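Local coordinates for protein cytochrome P450 (Bacillus megaterium, PDB 5L92) that binds heme and, as a cytochrome P450 monooxygenase, probably oxidises steroids such as corticosterone with molecular oxygen, at residues A[27-32]-A[288-293]. Residues are numbered along the deposited sequence; the frame is centred on the assembly and turned at random.
With HEM (protoporphyrin IX containing Fe), chain C.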
ATOM      1  N   SER A  27      -1.033  20.400  -5.068  1.00 30.83           N
ATOM      2  CA  SER A  27      -1.630  21.669  -5.495  1.00 33.54           C
ATOM      3  C   SER A  27      -2.946  21.437  -6.232  1.00 31.29           C
ATOM      4  O   SER A  27      -3.923  22.170  -6.026  1.00 32.75           O
ATOM      5  CB  SER A  27      -0.649  22.444  -6.378  1.00 33.66           C
ATOM      6  OG  SER A  27       0.368  23.002  -5.586  1.00 42.64           O
ATOM      7  N   TRP A  28      -2.985  20.414  -7.081  1.00 30.61           N
ATOM      8  CA  TRP A  28      -4.221  19.993  -7.732  1.00 30.83           C
ATOM      9  C   TRP A  28      -5.301  19.613  -6.723  1.00 30.60           C
ATOM     10  O   TRP A  28      -6.451  20.073  -6.831  1.00 31.56           O
ATOM     11  CB  TRP A  28      -3.945  18.813  -8.648  1.00 30.73           C
ATOM     12  CG  TRP A  28      -5.183  18.309  -9.387  1.00 31.26           C
ATOM     13  CD1 TRP A  28      -6.021  19.053 -10.191  1.00 32.09           C
ATOM     14  CD2 TRP A  28      -5.735  16.976  -9.368  1.00 31.57           C
ATOM     15  NE1 TRP A  28      -7.043  18.257 -10.677  1.00 33.34           N
ATOM     16  CE2 TRP A  28      -6.889  16.984 -10.191  1.00 32.97           C
ATOM     17  CE3 TRP A  28      -5.365  15.777  -8.744  1.00 30.81           C
ATOM     18  CZ2 TRP A  28      -7.645  15.838 -10.432  1.00 32.94           C
ATOM     19  CZ3 TRP A  28      -6.124  14.645  -8.975  1.00 30.64           C
ATOM     20  CH2 TRP A  28      -7.261  14.688  -9.803  1.00 33.12           C
ATOM     21  N   TYR A  29      -4.965  18.714  -5.773  1.00 30.14           N
ATOM     22  CA  TYR A  29      -5.899  18.357  -4.707  1.00 28.92           C
ATOM     23  C   TYR A  29      -6.463  19.605  -4.027  1.00 30.29           C
ATOM     24  O   TYR A  29      -7.667  19.697  -3.761  1.00 31.08           O
ATOM     25  CB  TYR A  29      -5.216  17.482  -3.636  1.00 27.93           C
ATOM     26  CG  TYR A  29      -4.686  16.104  -4.012  1.00 27.50           C
ATOM     27  CD1 TYR A  29      -5.132  15.416  -5.136  1.00 27.23           C
ATOM     28  CD2 TYR A  29      -3.751  15.479  -3.192  1.00 27.80           C
ATOM     29  CE1 TYR A  29      -4.620  14.159  -5.452  1.00 27.26           C
ATOM     30  CE2 TYR A  29      -3.242  14.253  -3.494  1.00 26.97           C
ATOM     31  CZ  TYR A  29      -3.692  13.577  -4.614  1.00 26.46           C
ATOM     32  OH  TYR A  29      -3.192  12.339  -4.901  1.00 24.24           O
ATOM     33  N   GLU A  30      -5.589  20.537  -3.663  1.00 31.36           N
ATOM     34  CA  GLU A  30      -6.023  21.737  -2.950  1.00 33.53           C
ATOM     35  C   GLU A  30      -6.990  22.560  -3.794  1.00 34.87           C
ATOM     36  O   GLU A  30      -8.057  22.963  -3.315  1.00 35.87           O
ATOM     37  CB  GLU A  30      -4.812  22.571  -2.559  1.00 34.79           C
ATOM     38  CG  GLU A  30      -5.135  23.907  -1.882  1.00 39.02           C
ATOM     39  CD  GLU A  30      -3.874  24.636  -1.499  1.00 43.52           C
ATOM     40  OE1 GLU A  30      -3.087  24.974  -2.411  1.00 47.71           O
ATOM     41  OE2 GLU A  30      -3.650  24.838  -0.291  1.00 47.50           O
ATOM     42  N   GLU A  31      -6.620  22.832  -5.046  1.00 34.47           N
ATOM     43  CA  GLU A  31      -7.520  23.503  -5.977  1.00 37.61           C
ATOM     44  C   GLU A  31      -8.913  22.882  -5.940  1.00 37.89           C
ATOM     45  O   GLU A  31      -9.915  23.589  -5.780  1.00 38.82           O
ATOM     46  CB  GLU A  31      -6.953  23.444  -7.407  1.00 38.50           C
ATOM     47  CG  GLU A  31      -7.750  24.243  -8.462  1.00 45.30           C
ATOM     48  CD  GLU A  31      -7.805  25.742  -8.155  1.00 52.75           C
ATOM     49  OE1 GLU A  31      -6.830  26.280  -7.578  1.00 56.34           O
ATOM     50  OE2 GLU A  31      -8.831  26.378  -8.477  1.00 57.67           O
ATOM     51  N   MET A  32      -8.994  21.555  -6.099  1.00 35.13           N
ATOM     52  CA  MET A  32     -10.296  20.882  -6.181  1.00 35.44           C
ATOM     53  C   MET A  32     -11.031  20.923  -4.846  1.00 34.87           C
ATOM     54  O   MET A  32     -12.241  21.162  -4.808  1.00 36.08           O
ATOM     55  CB  MET A  32     -10.109  19.423  -6.629  1.00 33.41           C
ATOM     56  CG  MET A  32      -9.558  19.242  -8.024  1.00 33.79           C
ATOM     57  SD  MET A  32     -10.449  20.164  -9.285  1.00 43.94           S
ATOM     58  CE  MET A  32      -9.160  21.141 -10.078  1.00 48.26           C
ATOM     59  N   PRO A 288       1.476   6.076   0.797  1.00 23.22           N
ATOM     60  CA  PRO A 288       1.730   4.995  -0.189  1.00 23.35           C
ATOM     61  C   PRO A 288       0.559   4.683  -1.108  1.00 23.28           C
ATOM     62  O   PRO A 288       0.768   4.238  -2.245  1.00 24.32           O
ATOM     63  CB  PRO A 288       2.061   3.799   0.723  1.00 23.60           C
ATOM     64  CG  PRO A 288       2.638   4.463   1.955  1.00 24.23           C
ATOM     65  CD  PRO A 288       1.738   5.611   2.171  1.00 23.33           C
ATOM     66  N   VAL A 289      -0.667   4.889  -0.642  1.00 21.45           N
ATOM     67  CA  VAL A 289      -1.869   4.743  -1.452  1.00 22.05           C
ATOM     68  C   VAL A 289      -2.596   6.089  -1.467  1.00 21.97           C
ATOM     69  O   VAL A 289      -3.043   6.571  -0.423  1.00 22.30           O
ATOM     70  CB  VAL A 289      -2.771   3.622  -0.939  1.00 22.87           C
ATOM     71  CG1 VAL A 289      -4.026   3.468  -1.835  1.00 22.82           C
ATOM     72  CG2 VAL A 289      -2.002   2.253  -0.902  1.00 23.73           C
ATOM     73  N   GLN A 290      -2.703   6.705  -2.647  1.00 22.23           N
ATOM     74  CA  GLN A 290      -3.278   8.056  -2.732  1.00 22.86           C
ATOM     75  C   GLN A 290      -4.801   8.066  -2.832  1.00 23.52           C
ATOM     76  O   GLN A 290      -5.435   9.060  -2.431  1.00 23.50           O
ATOM     77  CB  GLN A 290      -2.717   8.815  -3.931  1.00 23.23           C
ATOM     78  CG  GLN A 290      -1.284   9.263  -3.753  1.00 23.57           C
ATOM     79  CD  GLN A 290      -1.132  10.347  -2.714  1.00 24.63           C
ATOM     80  OE1 GLN A 290      -1.787  11.384  -2.792  1.00 22.83           O
ATOM     81  NE2 GLN A 290      -0.310  10.094  -1.715  1.00 23.13           N
ATOM     82  N   ALA A 291      -5.388   6.993  -3.356  1.00 22.74           N
ATOM     83  CA  ALA A 291      -6.813   6.931  -3.667  1.00 24.32           C
ATOM     84  C   ALA A 291      -7.220   5.468  -3.816  1.00 25.31           C
ATOM     85  O   ALA A 291      -6.383   4.595  -4.004  1.00 25.11           O
ATOM     86  CB  ALA A 291      -7.134   7.698  -4.965  1.00 24.27           C
ATOM     87  N   LEU A 292      -8.525   5.230  -3.758  1.00 26.73           N
ATOM     88  CA  LEU A 292      -9.134   3.919  -3.911  1.00 29.79           C
ATOM     89  C   LEU A 292     -10.253   4.032  -4.946  1.00 30.21           C
ATOM     90  O   LEU A 292     -10.465   5.098  -5.544  1.00 28.81           O
ATOM     91  CB  LEU A 292      -9.656   3.423  -2.551  1.00 29.49           C
ATOM     92  CG  LEU A 292      -8.546   3.250  -1.509  1.00 28.60           C
ATOM     93  CD1 LEU A 292      -9.090   2.986  -0.116  1.00 29.40           C
ATOM     94  CD2 LEU A 292      -7.679   2.091  -1.959  1.00 29.63           C
ATOM     95  N   HIS A 293     -10.969   2.926  -5.162  1.00 32.25           N
ATOM     96  CA  HIS A 293     -12.075   2.885  -6.114  1.00 33.04           C
ATOM     97  C   HIS A 293     -13.286   2.251  -5.462  1.00 31.51           C
ATOM     98  O   HIS A 293     -13.149   1.321  -4.676  1.00 30.25           O
ATOM     99  CB  HIS A 293     -11.720   2.093  -7.376  1.00 35.62           C
ATOM    100  CG  HIS A 293     -10.804   2.819  -8.308  1.00 39.01           C
ATOM    101  ND1 HIS A 293      -9.447   2.922  -8.094  1.00 39.66           N
ATOM    102  CD2 HIS A 293     -11.056   3.500  -9.453  1.00 40.25           C
ATOM    103  CE1 HIS A 293      -8.901   3.622  -9.068  1.00 40.96           C
ATOM    104  NE2 HIS A 293      -9.856   3.987  -9.906  1.00 39.95           N
TER
HETATM  105  CHA HEM C 501      -6.428  -3.067   2.574  1.00 26.11           C
HETATM  106  CHB HEM C 501      -3.045   0.464   2.490  1.00 24.31           C
HETATM  107  CHC HEM C 501       0.348  -2.631   3.909  1.00 25.51           C
HETATM  108  CHD HEM C 501      -2.915  -6.185   3.498  1.00 26.34           C
HETATM  109  C1A HEM C 501      -5.797  -1.833   2.480  1.00 25.59           C
HETATM  110  C2A HEM C 501      -6.461  -0.575   2.217  1.00 25.52           C
HETATM  111  C3A HEM C 501      -5.529   0.388   2.181  1.00 25.46           C
HETATM  112  C4A HEM C 501      -4.243  -0.215   2.448  1.00 25.00           C
HETATM  113  CMA HEM C 501      -5.779   1.889   1.929  1.00 25.60           C
HETATM  114  CAA HEM C 501      -7.986  -0.379   1.990  1.00 25.60           C
HETATM  115  CBA HEM C 501      -8.466  -1.001   0.678  1.00 26.25           C
HETATM  116  CGA HEM C 501      -9.845  -0.530   0.297  1.00 27.06           C
HETATM  117  O1A HEM C 501     -10.578   0.003   1.139  1.00 25.97           O
HETATM  118  O2A HEM C 501     -10.236  -0.660  -0.875  1.00 28.18           O
HETATM  119  C1B HEM C 501      -1.830  -0.025   2.907  1.00 24.65           C
HETATM  120  C2B HEM C 501      -0.621   0.735   3.196  1.00 25.53           C
HETATM  121  C3B HEM C 501       0.315  -0.152   3.575  1.00 25.72           C
HETATM  122  C4B HEM C 501      -0.274  -1.476   3.525  1.00 25.22           C
HETATM  123  CMB HEM C 501      -0.501   2.268   3.110  1.00 24.70           C
HETATM  124  CAB HEM C 501       1.768   0.069   4.044  1.00 25.76           C
HETATM  125  CBB HEM C 501       2.200   1.228   4.566  1.00 27.93           C
HETATM  126  C1C HEM C 501      -0.246  -3.872   3.927  1.00 25.88           C
HETATM  127  C2C HEM C 501       0.419  -5.120   4.190  1.00 26.40           C
HETATM  128  C3C HEM C 501      -0.479  -6.083   4.093  1.00 27.20           C
HETATM  129  C4C HEM C 501      -1.741  -5.507   3.717  1.00 25.62           C
HETATM  130  CMC HEM C 501       1.905  -5.328   4.581  1.00 26.76           C
HETATM  131  CAC HEM C 501      -0.115  -7.560   4.291  1.00 27.57           C
HETATM  132  CBC HEM C 501      -0.731  -8.281   5.222  1.00 32.84           C
HETATM  133  C1D HEM C 501      -4.145  -5.668   3.210  1.00 26.38           C
HETATM  134  C2D HEM C 501      -5.348  -6.452   3.017  1.00 27.87           C
HETATM  135  C3D HEM C 501      -6.349  -5.596   2.764  1.00 28.09           C
HETATM  136  C4D HEM C 501      -5.777  -4.253   2.777  1.00 27.22           C
HETATM  137  CMD HEM C 501      -5.368  -8.002   3.098  1.00 27.92           C
HETATM  138  CAD HEM C 501      -7.841  -5.906   2.487  1.00 28.95           C
HETATM  139  CBD HEM C 501      -8.672  -5.827   3.783  1.00 29.65           C
HETATM  140  CGD HEM C 501     -10.165  -5.972   3.564  1.00 31.41           C
HETATM  141  O1D HEM C 501     -10.894  -6.315   4.523  1.00 32.45           O
HETATM  142  O2D HEM C 501     -10.677  -5.726   2.442  1.00 31.70           O
HETATM  143  NA  HEM C 501      -4.436  -1.600   2.627  1.00 26.91           N
HETATM  144  NB  HEM C 501      -1.565  -1.363   3.102  1.00 25.96           N
HETATM  145  NC  HEM C 501      -1.569  -4.149   3.629  1.00 27.49           N
HETATM  146  ND  HEM C 501      -4.446  -4.345   3.022  1.00 27.57           N
HETATM  147 FE   HEM C 501      -2.996  -2.880   3.193  1.00 22.92          FE
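In Y29 the ring carbon CG stands opposite the carbonyl carbon (chi1 -64°), and Q290 makes the same choice at its own first torsion before its chain bends at chi2 (-69°); the tyrosine thus reaches out from helix 26-33, while the bend turns the amide so that OE1 faces the tyrosine hydroxyl. The two meet through a single hydrogen bond. Y29 OH donates to Q290 OE1 at 2.7 Å, and the approach, bent 129° at the oxygen, lies in the carbonyl plane on a lone pair. Ring and amide planes are nearly coplanar, and OE1 lies at the ring edge, in its plane, with Y29 CE2 3.3 Å from Q290 OE1. The backbones stay well apart, Y29 CA being 10.8 Å from Q290 CA, and the side chains span the distance between them.

The other end of the amide is held too: Q290 NE2 is hydrogen-bonded to the backbone carbonyl of S287, which fixes the flip of the group and leaves OE1 as the acceptor. W316 meets the Y29 ring, and S319 of helix 317-320 touches the tyrosine as well. On the heme side of the same loop, P288 packs against a heme methyl and V289 against a meso carbon, while L292 CD1 comes within 3.6 Å of the heme propionate oxygen O1A. A phenylalanine in place of Y29 would lack the hydroxyl and would probably leave the buried Q290 OE1 without this donor.

The example illustrates how one neutral hydrogen bond between buried side chains can join parts of a P450 chain that are far apart in sequence: here it links an N-terminal helix to the loop before strand 294-296, in which P288, V289 and L292 line the heme, and gives a buried hydroxyl and amide oxygen a mutual partner.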